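Local coordinates for protein CyaB (PDB 3R5G) that probably makes cyclic AMP from ATP as a class III adenylyl cyclase, the chain here being the catalytic domain of a longer membrane protein, at residues Asn37-Glu42 with Lys90-Leu95; Lys45-Tyr50 with Val82-Ala87. One frame throughout, in Å; residues are numbered along the deposited sequence.

Contact 1 of 2, residues Asn37-Glu42 with Lys90-Leu95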
loop_
_atom_site.group_PDB
_atom_site.type_symbol
_atom_site.label_atom_id
_atom_site.label_comp_id
_atom_site.label_asym_id
_atom_site.label_seq_id
_atom_site.Cartn_x
_atom_site.Cartn_y
_atom_site.Cartn_z
ATOM N N ASN A 37 -11.170 3.994 13.079
ATOM C CA ASN A 37 -12.057 4.838 12.368
ATOM C C ASN A 37 -12.046 6.303 12.891
ATOM O O ASN A 37 -12.205 7.215 12.080
ATOM C CB ASN A 37 -13.503 4.227 12.337
ATOM C CG ASN A 37 -13.573 2.947 11.520
ATOM O OD1 ASN A 37 -12.631 2.585 10.887
ATOM N ND2 ASN A 37 -14.660 2.185 11.648
ATOM N N ASN A 38 -11.906 6.445 14.216
ATOM C CA ASN A 38 -11.785 7.783 14.824
ATOM C C ASN A 38 -10.559 8.504 14.241
ATOM O O ASN A 38 -10.695 9.634 13.784
ATOM C CB ASN A 38 -11.686 7.664 16.324
ATOM C CG ASN A 38 -11.489 9.027 17.029
ATOM O OD1 ASN A 38 -12.164 10.004 16.717
ATOM N ND2 ASN A 38 -10.655 9.030 18.036
ATOM N N TYR A 39 -9.469 7.778 14.239
ATOM C CA TYR A 39 -8.204 8.300 13.648
ATOM C C TYR A 39 -8.363 8.670 12.200
ATOM O O TYR A 39 -8.049 9.770 11.792
ATOM C CB TYR A 39 -7.098 7.261 13.808
ATOM C CG TYR A 39 -5.850 7.679 13.049
ATOM C CD1 TYR A 39 -4.951 8.679 13.556
ATOM C CD2 TYR A 39 -5.537 7.076 11.818
ATOM C CE1 TYR A 39 -3.830 9.112 12.801
ATOM C CE2 TYR A 39 -4.394 7.464 11.078
ATOM C CZ TYR A 39 -3.571 8.511 11.574
ATOM O OH TYR A 39 -2.449 8.957 10.916
ATOM N N LEU A 40 -8.905 7.750 11.375
ATOM C CA LEU A 40 -9.035 8.051 9.976
ATOM C C LEU A 40 -10.022 9.220 9.728
ATOM O O LEU A 40 -9.849 10.023 8.848
ATOM C CB LEU A 40 -9.468 6.773 9.217
ATOM C CG LEU A 40 -8.408 5.689 9.159
ATOM C CD1 LEU A 40 -9.035 4.391 8.547
ATOM C CD2 LEU A 40 -7.099 6.081 8.406
ATOM N N ASN A 41 -11.097 9.302 10.541
ATOM C CA ASN A 41 -12.051 10.386 10.378
ATOM C C ASN A 41 -11.380 11.743 10.743
ATOM O O ASN A 41 -11.527 12.687 10.014
ATOM C CB ASN A 41 -13.247 10.166 11.329
ATOM C CG ASN A 41 -14.454 10.925 10.878
ATOM O OD1 ASN A 41 -14.869 10.882 9.721
ATOM N ND2 ASN A 41 -14.958 11.759 11.783
ATOM N N GLU A 42 -10.574 11.699 11.818
ATOM C CA GLU A 42 -9.881 12.970 12.236
ATOM C C GLU A 42 -8.857 13.386 11.224
ATOM O O GLU A 42 -8.808 14.540 10.844
ATOM C CB GLU A 42 -9.195 12.876 13.579
ATOM C CG GLU A 42 -10.214 12.704 14.757
ATOM C CD GLU A 42 -11.055 13.971 14.914
ATOM O OE1 GLU A 42 -10.468 15.030 15.217
ATOM O OE2 GLU A 42 -12.290 13.949 14.663
ATOM N N LYS A 90 0.500 17.374 15.314
ATOM C CA LYS A 90 0.019 18.029 16.544
ATOM C C LYS A 90 -1.254 17.381 17.007
ATOM O O LYS A 90 -1.445 17.182 18.217
ATOM C CB LYS A 90 -0.218 19.514 16.339
ATOM C CG LYS A 90 0.971 20.365 16.121
ATOM C CD LYS A 90 0.602 21.775 15.822
ATOM C CE LYS A 90 1.870 22.592 15.536
ATOM N NZ LYS A 90 1.606 23.936 15.035
ATOM N N HIS A 91 -2.146 17.011 16.111
ATOM C CA HIS A 91 -3.423 16.469 16.559
ATOM C C HIS A 91 -3.248 15.078 17.127
ATOM O O HIS A 91 -3.997 14.608 17.994
ATOM C CB HIS A 91 -4.401 16.455 15.392
ATOM C CG HIS A 91 -5.799 16.255 15.836
ATOM N ND1 HIS A 91 -6.463 17.183 16.603
ATOM C CD2 HIS A 91 -6.678 15.272 15.535
ATOM C CE1 HIS A 91 -7.696 16.738 16.816
ATOM N NE2 HIS A 91 -7.856 15.591 16.164
ATOM N N MET A 92 -2.213 14.380 16.717
ATOM C CA MET A 92 -1.942 13.094 17.313
ATOM C C MET A 92 -1.684 13.167 18.775
ATOM O O MET A 92 -1.997 12.190 19.450
ATOM C CB MET A 92 -0.759 12.419 16.594
ATOM C CG MET A 92 -1.178 11.606 15.454
ATOM S SD MET A 92 -2.002 10.070 15.992
ATOM C CE MET A 92 -0.818 8.774 16.234
ATOM N N LYS A 93 -1.177 14.305 19.244
ATOM C CA LYS A 93 -0.979 14.428 20.732
ATOM C C LYS A 93 -2.328 14.429 21.420
ATOM O O LYS A 93 -2.503 13.837 22.509
ATOM C CB LYS A 93 -0.278 15.731 21.102
ATOM C CG LYS A 93 1.078 15.821 20.445
ATOM C CD LYS A 93 1.751 17.122 20.892
ATOM C CE LYS A 93 3.198 17.205 20.404
ATOM N NZ LYS A 93 3.358 16.520 19.059
ATOM N N VAL A 94 -3.285 15.119 20.821
ATOM C CA VAL A 94 -4.644 15.139 21.361
ATOM C C VAL A 94 -5.238 13.724 21.322
ATOM O O VAL A 94 -5.833 13.253 22.304
ATOM C CB VAL A 94 -5.468 16.059 20.562
ATOM C CG1 VAL A 94 -6.870 16.192 21.146
ATOM C CG2 VAL A 94 -4.816 17.498 20.535
ATOM N N LEU A 95 -5.134 13.034 20.165
ATOM C CA LEU A 95 -5.718 11.741 20.093
ATOM C C LEU A 95 -5.101 10.792 21.088
ATOM O O LEU A 95 -5.836 9.941 21.639
ATOM C CB LEU A 95 -5.644 11.201 18.643
ATOM C CG LEU A 95 -6.445 12.013 17.622
ATOM C CD1 LEU A 95 -6.114 11.406 16.200
ATOM C CD2 LEU A 95 -7.984 12.073 17.868
#

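Contact 2 of 2, residues Lys45-Tyr50 with Val82-Ala87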
loop_
_atom_site.group_PDB
_atom_site.type_symbol
_atom_site.label_atom_id
_atom_site.label_comp_id
_atom_site.label_asym_id
_atom_site.label_seq_id
_atom_site.Cartn_x
_atom_site.Cartn_y
_atom_site.Cartn_z
ATOM N N LYS A 45 -10.650 14.972 8.189
ATOM C CA LYS A 45 -11.021 16.321 8.406
ATOM C C LYS A 45 -9.843 17.307 8.250
ATOM O O LYS A 45 -9.996 18.340 7.674
ATOM C CB LYS A 45 -11.549 16.472 9.832
ATOM C CG LYS A 45 -12.911 15.731 10.030
ATOM C CD LYS A 45 -13.488 16.135 11.325
ATOM C CE LYS A 45 -14.929 15.618 11.345
ATOM N NZ LYS A 45 -15.413 15.082 12.650
ATOM N N ILE A 46 -8.663 16.913 8.777
ATOM C CA ILE A 46 -7.503 17.774 8.558
ATOM C C ILE A 46 -7.053 17.897 7.086
ATOM O O ILE A 46 -6.800 18.991 6.618
ATOM C CB ILE A 46 -6.313 17.297 9.446
ATOM C CG1 ILE A 46 -6.723 17.283 10.910
ATOM C CG2 ILE A 46 -5.069 18.212 9.199
ATOM C CD1 ILE A 46 -5.763 16.712 11.913
ATOM N N ALA A 47 -7.074 16.785 6.341
ATOM C CA ALA A 47 -6.749 16.862 4.937
ATOM C C ALA A 47 -7.748 17.742 4.196
ATOM O O ALA A 47 -7.320 18.541 3.382
ATOM C CB ALA A 47 -6.744 15.453 4.308
ATOM N N LEU A 48 -9.067 17.638 4.527
ATOM C CA LEU A 48 -10.045 18.546 3.839
ATOM C C LEU A 48 -9.730 20.036 4.130
ATOM O O LEU A 48 -9.685 20.854 3.205
ATOM C CB LEU A 48 -11.513 18.218 4.245
ATOM C CG LEU A 48 -12.659 19.212 3.759
ATOM C CD1 LEU A 48 -12.991 19.218 2.198
ATOM C CD2 LEU A 48 -13.980 18.994 4.596
ATOM N N LYS A 49 -9.429 20.336 5.404
ATOM C CA LYS A 49 -9.150 21.701 5.827
ATOM C C LYS A 49 -7.967 22.334 5.021
ATOM O O LYS A 49 -7.943 23.491 4.622
ATOM C CB LYS A 49 -8.810 21.718 7.307
ATOM C CG LYS A 49 -8.233 23.008 7.706
ATOM C CD LYS A 49 -7.660 22.891 9.125
ATOM C CE LYS A 49 -8.578 23.531 10.161
ATOM N NZ LYS A 49 -8.491 22.791 11.446
ATOM N N TYR A 50 -6.937 21.501 4.773
ATOM C CA TYR A 50 -5.821 21.947 4.071
ATOM C C TYR A 50 -5.880 21.870 2.548
ATOM O O TYR A 50 -4.946 22.312 1.866
ATOM C CB TYR A 50 -4.563 21.131 4.560
ATOM C CG TYR A 50 -4.016 21.734 5.869
ATOM C CD1 TYR A 50 -3.085 22.834 5.857
ATOM C CD2 TYR A 50 -4.504 21.241 7.125
ATOM C CE1 TYR A 50 -2.693 23.391 7.092
ATOM C CE2 TYR A 50 -4.107 21.839 8.326
ATOM C CZ TYR A 50 -3.158 22.871 8.265
ATOM O OH TYR A 50 -2.814 23.454 9.466
ATOM N N VAL A 82 2.727 19.945 3.490
ATOM C CA VAL A 82 3.591 19.808 4.715
ATOM C C VAL A 82 2.912 20.401 5.928
ATOM O O VAL A 82 3.071 19.858 7.042
ATOM C CB VAL A 82 4.911 20.456 4.380
ATOM C CG1 VAL A 82 5.950 20.408 5.570
ATOM C CG2 VAL A 82 5.591 19.638 3.261
ATOM N N SER A 83 2.204 21.525 5.753
ATOM C CA SER A 83 1.472 22.154 6.863
ATOM C C SER A 83 0.414 21.220 7.343
ATOM O O SER A 83 0.184 21.130 8.567
ATOM C CB SER A 83 0.878 23.531 6.426
ATOM O OG SER A 83 1.935 24.389 6.011
ATOM N N MET A 84 -0.272 20.471 6.448
ATOM C CA MET A 84 -1.218 19.459 6.862
ATOM C C MET A 84 -0.525 18.408 7.729
ATOM O O MET A 84 -1.024 18.019 8.810
ATOM C CB MET A 84 -1.815 18.901 5.587
ATOM C CG MET A 84 -2.757 17.761 5.879
ATOM S SD MET A 84 -3.183 16.701 4.502
ATOM C CE MET A 84 -1.532 15.909 4.352
ATOM N N GLY A 85 0.659 17.984 7.291
ATOM C CA GLY A 85 1.368 16.986 8.116
ATOM C C GLY A 85 1.750 17.506 9.491
ATOM O O GLY A 85 1.586 16.755 10.463
ATOM N N ILE A 86 2.197 18.771 9.569
ATOM C CA ILE A 86 2.509 19.394 10.854
ATOM C C ILE A 86 1.275 19.353 11.775
ATOM O O ILE A 86 1.336 18.990 12.965
ATOM C CB ILE A 86 3.041 20.764 10.706
ATOM C CG1 ILE A 86 4.487 20.710 10.116
ATOM C CG2 ILE A 86 2.976 21.569 12.047
ATOM C CD1 ILE A 86 4.964 22.063 9.551
ATOM N N ALA A 87 0.131 19.732 11.146
ATOM C CA ALA A 87 -1.079 19.732 11.878
ATOM C C ALA A 87 -1.540 18.382 12.342
ATOM O O ALA A 87 -2.114 18.229 13.452
ATOM C CB ALA A 87 -2.171 20.419 10.983
#

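Contact 1 of 2, residues Asn37-Glu42 with Lys90-Leu95
Two antiparallel helices of the class III cyclase catalytic domain, 29-50 and 74-100, lie side by side on its central sheet, and here, with segment axes 11.6 Å apart, they meet through side chains. On the partly exposed side, away from the sheet, Glu42 and His91 join by a hydrogen bond: His91 NE2 donates to Glu42 OE1 at 2.8 Å. The carboxylate oxygen receives it with its anti lone pair, and the bond is bent, with an N-H...O angle of 140° and the oxygen tilted 27° out of the imidazole plane. Glu42 CG, anti to the carbonyl carbon, lies 3.9 Å from Leu95 CD2, and the bend at chi2 then turns the carboxylate to His91. Leu95 fills the middle, its other methyl, CD1, abutting the edge of the Tyr39 ring 4.0 Å from CD1 of that ring. Deeper, toward strands 6-18 and 109-116, the bent Met92 brings SD to 3.8 Å from Tyr39 CE1, an oblique Met-aromatic contact. Asn37 and Asn41 meanwhile hydrogen-bond to the second subunit. The nearby carboxylate would probably favour a protonated, positively charged His91.

Contact 2 of 2, residues Lys45-Tyr50 with Val82-Ala87
Segments 45-50 and 82-87 run antiparallel at 146°, their axes 9.5 Å apart, and the backbones come nearest where the CA atoms of Tyr50 and Met84 are separated by 5.9 Å. At this close approach a flat ring is laid against main chain. Tyr50, its CG anti to the carbonyl carbon (chi1 -82°), spreads one face over the partner helix, and Met84 CA sits above the middle of that face, 3.7 Å from the ring centroid and 11° off the normal, a CH-pi contact. Ser83 C lies over the same face nearer the rim, while Ser83 CB touches Tyr50 CE1 at 3.6 Å. Near the CE2 side of the ring, approaching obliquely, Ala87 CB lies 3.6 Å from Tyr50 CE2 and close to the hydroxyl as well. That hydroxyl is hydrogen-bonded to Leu197 O, so the chain's C-terminal end helps hold the ring's tip; Ser83 OG is bonded within its own helix, to Val79 O. The pairing is a buried part of the helical layer packed on the sheet of the class III cyclase domain. Met84 links that layer to the strands: with CG anti to the backbone N, its chain runs extended until chi3 and passes between the helices toward Val64 and Phe66 of strand 61-66. On the way its SD passes 3.6 Å from Ala47 CA, against the backbone of the first helix. Ile46 completes the apolar seam, its CG2 branch meeting both Met84 CG and Ala87 CB, the latter at 4.1 Å.

From the N terminus, the chain passes along strand 6-18 and through the short helix 20-24 into helix 29-50, which supplies residues 37-42 to contact 1 and then 45-50 to contact 2. It next forms the hairpin of strands 53-58 and 61-66 before entering helix 74-100. Residues 82-87 close the inner loop, with 31 residues between its segments, and 90-95 close the outer one, with 47; contact 2 is therefore nested within contact 1, the order expected of antiparallel helices. The centres of the two contacts lie about 12 Å apart, and His91 CB packs on Ile46 CD1 at 3.7 Å, making one continuous interface. Contact 1 borders strands 6-18 and 109-116, and contact 2 borders strand 61-66 and the C-terminal end.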